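Local coordinates for protein HcgB (Methanococcus maripaludis, PDB 5D5P) that probably acts as a guanylyltransferase in biosynthesis of the iron-guanylylpyridinol cofactor of [Fe]-hydrogenase, at residues 32-37 with 148-153; 114-117 with 121-124. All coordinates share one frame; numbering follows the deposited sequence. Where two conformers were deposited one is given.

Contact 1: 32-37 with 148-153; sequences STIKSA and TALERI
The ends of two helices, 24-35 and 138-151, meet here through Ile-34 on one side and Leu-150 and Ile-153 on the other. The contact is apolar and small, burying 92 Å² in all. No hydrogen bond crosses it. Ile-34 does the touching with its terminal methyl. Its CG1 branch lies anti to the carbonyl carbon (chi1 -70°) and its chain is extended at chi2, which carries CD1 out toward segment 148-153. There Ile-34 CD1 meets Ile-153 CD1 at 4.0 Å, tip to tip. The same methyl, Ile-34 CD1, lies 4.2 Å from Leu-150 CD2. The backbones stay well apart, with CA of Ile-34 and CA of Leu-150 separated by 9.4 Å.

Both helices pack on the same face of the mixed beta-sheet, in one helical layer of this alpha/beta fold. Ile-34 also touches Leu-123 and Leu-97 of the sheet. Ile-153 is a loop residue, and its N bonds to Leu-150 O at 3.1 Å. Its CG1 sits between the backbone N and the carbonyl carbon (chi1 48°), and with a second bend at chi2 CD1 reaches Ile-34. Ile-153 O accepts a hydrogen bond from Gln-31 NE2, a polar tie to helix 24-35 beside the methyl contact.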
loop_
_atom_site.group_PDB
_atom_site.type_symbol
_atom_site.label_atom_id
_atom_site.label_comp_id
_atom_site.label_asym_id
_atom_site.label_seq_id
_atom_site.Cartn_x
_atom_site.Cartn_y
_atom_site.Cartn_z
ATOM N N SER A 32 -1.204 -11.943 16.864
ATOM C CA SER A 32 -0.400 -13.000 17.459
ATOM C C SER A 32 0.964 -13.140 16.783
ATOM O O SER A 32 1.982 -13.294 17.442
ATOM C CB SER A 32 -1.161 -14.328 17.404
ATOM O OG SER A 32 -0.389 -15.365 17.968
ATOM N N THR A 33 0.966 -13.058 15.458
ATOM C CA THR A 33 2.165 -13.143 14.662
ATOM C C THR A 33 3.123 -12.023 14.998
ATOM O O THR A 33 4.329 -12.232 15.075
ATOM C CB THR A 33 1.798 -13.079 13.168
ATOM O OG1 THR A 33 0.984 -14.218 12.857
ATOM C CG2 THR A 33 3.040 -13.090 12.296
ATOM N N ILE A 34 2.577 -10.820 15.159
ATOM C CA ILE A 34 3.394 -9.643 15.481
ATOM C C ILE A 34 3.936 -9.748 16.906
ATOM O O ILE A 34 5.126 -9.549 17.141
ATOM C CB ILE A 34 2.597 -8.310 15.298
ATOM C CG1 ILE A 34 2.344 -8.041 13.809
ATOM C CG2 ILE A 34 3.341 -7.139 15.935
ATOM C CD1 ILE A 34 1.377 -6.890 13.508
ATOM N N LYS A 35 3.071 -10.071 17.860
ATOM C CA LYS A 35 3.481 -10.065 19.269
ATOM C C LYS A 35 4.422 -11.224 19.603
ATOM O O LYS A 35 5.215 -11.120 20.529
ATOM C CB LYS A 35 2.251 -10.069 20.174
ATOM C CG LYS A 35 1.460 -8.770 20.095
ATOM C CD LYS A 35 0.179 -8.850 20.911
ATOM C CE LYS A 35 -0.511 -7.499 21.037
ATOM N NZ LYS A 35 -1.944 -7.637 21.470
ATOM N N SER A 36 4.340 -12.321 18.848
ATOM C CA SER A 36 5.136 -13.498 19.181
ATOM C C SER A 36 6.471 -13.521 18.443
ATOM O O SER A 36 7.274 -14.432 18.647
ATOM C CB SER A 36 4.360 -14.782 18.884
ATOM O OG SER A 36 4.324 -15.048 17.494
ATOM N N ALA A 37 6.707 -12.521 17.602
ATOM C CA ALA A 37 7.945 -12.466 16.837
ATOM C C ALA A 37 9.166 -12.468 17.757
ATOM O O ALA A 37 9.208 -11.708 18.736
ATOM C CB ALA A 37 7.944 -11.226 15.941
ATOM N N THR A 148 0.062 3.955 12.981
ATOM C CA THR A 148 -1.137 3.767 12.159
ATOM C C THR A 148 -1.275 2.313 11.701
ATOM O O THR A 148 -2.365 1.730 11.770
ATOM C CB THR A 148 -1.122 4.704 10.922
ATOM O OG1 THR A 148 -1.232 6.066 11.377
ATOM C CG2 THR A 148 -2.314 4.433 10.029
ATOM N N ALA A 149 -0.168 1.732 11.250
ATOM C CA ALA A 149 -0.207 0.359 10.729
ATOM C C ALA A 149 -0.572 -0.605 11.851
ATOM O O ALA A 149 -1.302 -1.584 11.627
ATOM C CB ALA A 149 1.128 -0.021 10.081
ATOM N N LEU A 150 -0.099 -0.326 13.064
ATOM C CA LEU A 150 -0.440 -1.205 14.181
ATOM C C LEU A 150 -1.886 -0.996 14.617
ATOM O O LEU A 150 -2.588 -1.970 14.851
ATOM C CB LEU A 150 0.508 -0.999 15.360
ATOM C CG LEU A 150 1.943 -1.460 15.097
ATOM C CD1 LEU A 150 2.860 -0.900 16.166
ATOM C CD2 LEU A 150 2.056 -2.986 15.037
ATOM N N GLU A 151 -2.344 0.256 14.708
ATOM C CA GLU A 151 -3.705 0.540 15.170
ATOM C C GLU A 151 -4.779 -0.089 14.295
ATOM O O GLU A 151 -5.833 -0.510 14.802
ATOM C CB GLU A 151 -3.943 2.045 15.189
ATOM C CG GLU A 151 -3.264 2.754 16.294
ATOM C CD GLU A 151 -3.610 4.220 16.322
ATOM O OE1 GLU A 151 -4.177 4.718 15.319
ATOM O OE2 GLU A 151 -3.312 4.859 17.347
ATOM N N ARG A 152 -4.503 -0.172 12.998
ATOM C CA ARG A 152 -5.527 -0.658 12.087
ATOM C C ARG A 152 -5.679 -2.176 12.133
ATOM O O ARG A 152 -6.657 -2.687 11.596
ATOM C CB ARG A 152 -5.270 -0.174 10.662
ATOM C CG ARG A 152 -4.020 -0.645 10.075
ATOM C CD ARG A 152 -3.752 0.140 8.782
ATOM N NE ARG A 152 -4.636 -0.226 7.674
ATOM C CZ ARG A 152 -4.578 -1.375 6.999
ATOM N NH1 ARG A 152 -5.413 -1.576 5.986
ATOM N NH2 ARG A 152 -3.726 -2.346 7.355
ATOM N N ILE A 153 -4.772 -2.897 12.816
ATOM C CA ILE A 153 -5.052 -4.307 13.110
ATOM C C ILE A 153 -5.228 -4.551 14.616
ATOM O O ILE A 153 -5.172 -5.694 15.079
ATOM C CB ILE A 153 -3.982 -5.280 12.526
ATOM C CG1 ILE A 153 -2.543 -4.848 12.833
ATOM C CG2 ILE A 153 -4.171 -5.361 11.023
ATOM C CD1 ILE A 153 -2.103 -5.130 14.285
#

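Contact 2: 114-117 with 121-124; sequences LIMD and RILT
Asp-117 and Arg-121 close the turn end of the beta hairpin 111-117/122-128 with a salt bridge. Arg-121 comes side-on, and its NE and NH2 both bond Asp-117 OD2, at 2.8 and 2.7 Å. OD2 lies near the guanidinium plane, but the carboxylate plane is turned 49° from it. The other oxygen, Asp-117 OD1, accepts the backbone N of Arg-121 at 3.0 Å, on its anti side. OD1 also takes a bond from Lys-119 N in the turn. Asp-117 CG lies between its backbone N and carbonyl carbon (chi1 80°), which turns the carboxylate toward Arg-121. With an alanine in place of Asp-117, the Arg-121 guanidinium is likely to lose its charge partner, and the amides of Lys-119 and Arg-121 their acceptor.

Backbone bonds continue inward, from Asp-117 N to Arg-121 O at 3.0 Å and from Leu-123 N to Ile-115 O at 2.8 Å. Ile-115 N then bonds Thr-124 O at 3.0 Å. Leu-123 and Thr-124 both face Ile-115, which makes a classic beta bulge. Ile-115 CD1 lies beside Thr-124 CG2 at 3.6 Å. On the other face Met-116 CG runs alongside Ile-122 CG1 at 4.1 Å, and Leu-83 of helix 81-92 packs there. Ile-3 of helix 3-15 touches both Asp-117 and Arg-121. Through both its oxygens, this one carboxylate is likely to hold the turn and the arginine together.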
loop_
_atom_site.group_PDB
_atom_site.type_symbol
_atom_site.label_atom_id
_atom_site.label_comp_id
_atom_site.label_asym_id
_atom_site.label_seq_id
_atom_site.Cartn_x
_atom_site.Cartn_y
_atom_site.Cartn_z
ATOM N N LEU A 114 5.218 -1.302 5.485
ATOM C CA LEU A 114 4.588 -2.618 5.579
ATOM C C LEU A 114 5.153 -3.376 6.759
ATOM O O LEU A 114 6.336 -3.246 7.107
ATOM C CB LEU A 114 4.828 -3.448 4.309
ATOM C CG LEU A 114 4.264 -2.884 2.994
ATOM C CD1 LEU A 114 4.790 -3.738 1.814
ATOM C CD2 LEU A 114 2.749 -2.892 3.013
ATOM N N ILE A 115 4.292 -4.141 7.407
ATOM C CA ILE A 115 4.736 -5.186 8.321
ATOM C C ILE A 115 4.446 -6.514 7.641
ATOM O O ILE A 115 3.298 -6.785 7.256
ATOM C CB ILE A 115 4.034 -5.096 9.677
ATOM C CG1 ILE A 115 4.204 -3.690 10.255
ATOM C CG2 ILE A 115 4.563 -6.185 10.613
ATOM C CD1 ILE A 115 3.579 -3.536 11.668
ATOM N N MET A 116 5.517 -7.272 7.414
ATOM C CA MET A 116 5.483 -8.536 6.700
ATOM C C MET A 116 5.918 -9.697 7.596
ATOM O O MET A 116 6.691 -9.514 8.547
ATOM C CB MET A 116 6.371 -8.438 5.468
ATOM C CG MET A 116 5.832 -7.404 4.460
ATOM S SD MET A 116 7.112 -6.904 3.274
ATOM C CE MET A 116 7.574 -8.425 2.488
ATOM N N ASP A 117 5.450 -10.909 7.296
ATOM C CA ASP A 117 5.869 -12.032 8.125
ATOM C C ASP A 117 7.036 -12.771 7.450
ATOM O O ASP A 117 7.603 -12.298 6.463
ATOM C CB ASP A 117 4.694 -12.989 8.421
ATOM C CG ASP A 117 4.387 -13.948 7.272
ATOM O OD1 ASP A 117 4.851 -13.744 6.141
ATOM O OD2 ASP A 117 3.749 -14.991 7.533
ATOM N N ARG A 121 4.406 -12.385 3.551
ATOM C CA ARG A 121 2.983 -12.027 3.560
ATOM C C ARG A 121 2.752 -10.703 4.251
ATOM O O ARG A 121 3.356 -10.419 5.274
ATOM C CB ARG A 121 2.161 -13.121 4.244
ATOM C CG ARG A 121 2.252 -14.418 3.502
ATOM C CD ARG A 121 1.496 -15.554 4.199
ATOM N NE ARG A 121 2.199 -15.976 5.403
ATOM C CZ ARG A 121 2.119 -17.192 5.946
ATOM N NH1 ARG A 121 1.301 -18.134 5.432
ATOM N NH2 ARG A 121 2.848 -17.468 7.027
ATOM N N ILE A 122 1.845 -9.902 3.694
ATOM C CA ILE A 122 1.641 -8.556 4.215
ATOM C C ILE A 122 0.556 -8.541 5.286
ATOM O O ILE A 122 -0.576 -8.931 5.023
ATOM C CB ILE A 122 1.256 -7.597 3.074
ATOM C CG1 ILE A 122 2.448 -7.440 2.131
ATOM C CG2 ILE A 122 0.840 -6.223 3.627
ATOM C CD1 ILE A 122 2.034 -6.851 0.789
ATOM N N LEU A 123 0.907 -8.072 6.487
ATOM C CA LEU A 123 -0.007 -8.124 7.624
ATOM C C LEU A 123 -0.774 -6.814 7.812
ATOM O O LEU A 123 -1.942 -6.807 8.145
ATOM C CB LEU A 123 0.765 -8.464 8.907
ATOM C CG LEU A 123 1.650 -9.701 8.822
ATOM C CD1 LEU A 123 2.291 -9.933 10.172
ATOM C CD2 LEU A 123 0.788 -10.919 8.470
ATOM N N THR A 124 -0.081 -5.706 7.581
ATOM C CA THR A 124 -0.671 -4.380 7.744
ATOM C C THR A 124 0.297 -3.365 7.143
ATOM O O THR A 124 1.393 -3.731 6.761
ATOM C CB THR A 124 -0.948 -4.043 9.221
ATOM O OG1 THR A 124 -1.625 -2.780 9.301
ATOM C CG2 THR A 124 0.352 -3.961 10.054
#

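How the contacts relate
The centres of the two contacts lie 9 Å apart, and the contacts touch. Along the chain, segment 32-37 comes first, then the hairpin segments 114-117 and 121-124, then 148-153. Contact 1 thus brings together parts of the chain on both sides of the hairpin. The helices of contact 1 pack against the sheet that holds contact 2. Helix 138-151 follows strand 122-128, and Thr-124 OG1 ties the two by probable hydrogen bonds to Ala-149 O and Arg-152 NH2. Leu-150 CD2 packs on Ile-115 CD1, and Thr-33 CG2 on Leu-123 CD1. Both contacts also touch the second subunit, consistent with this region lying beside the dimer interface.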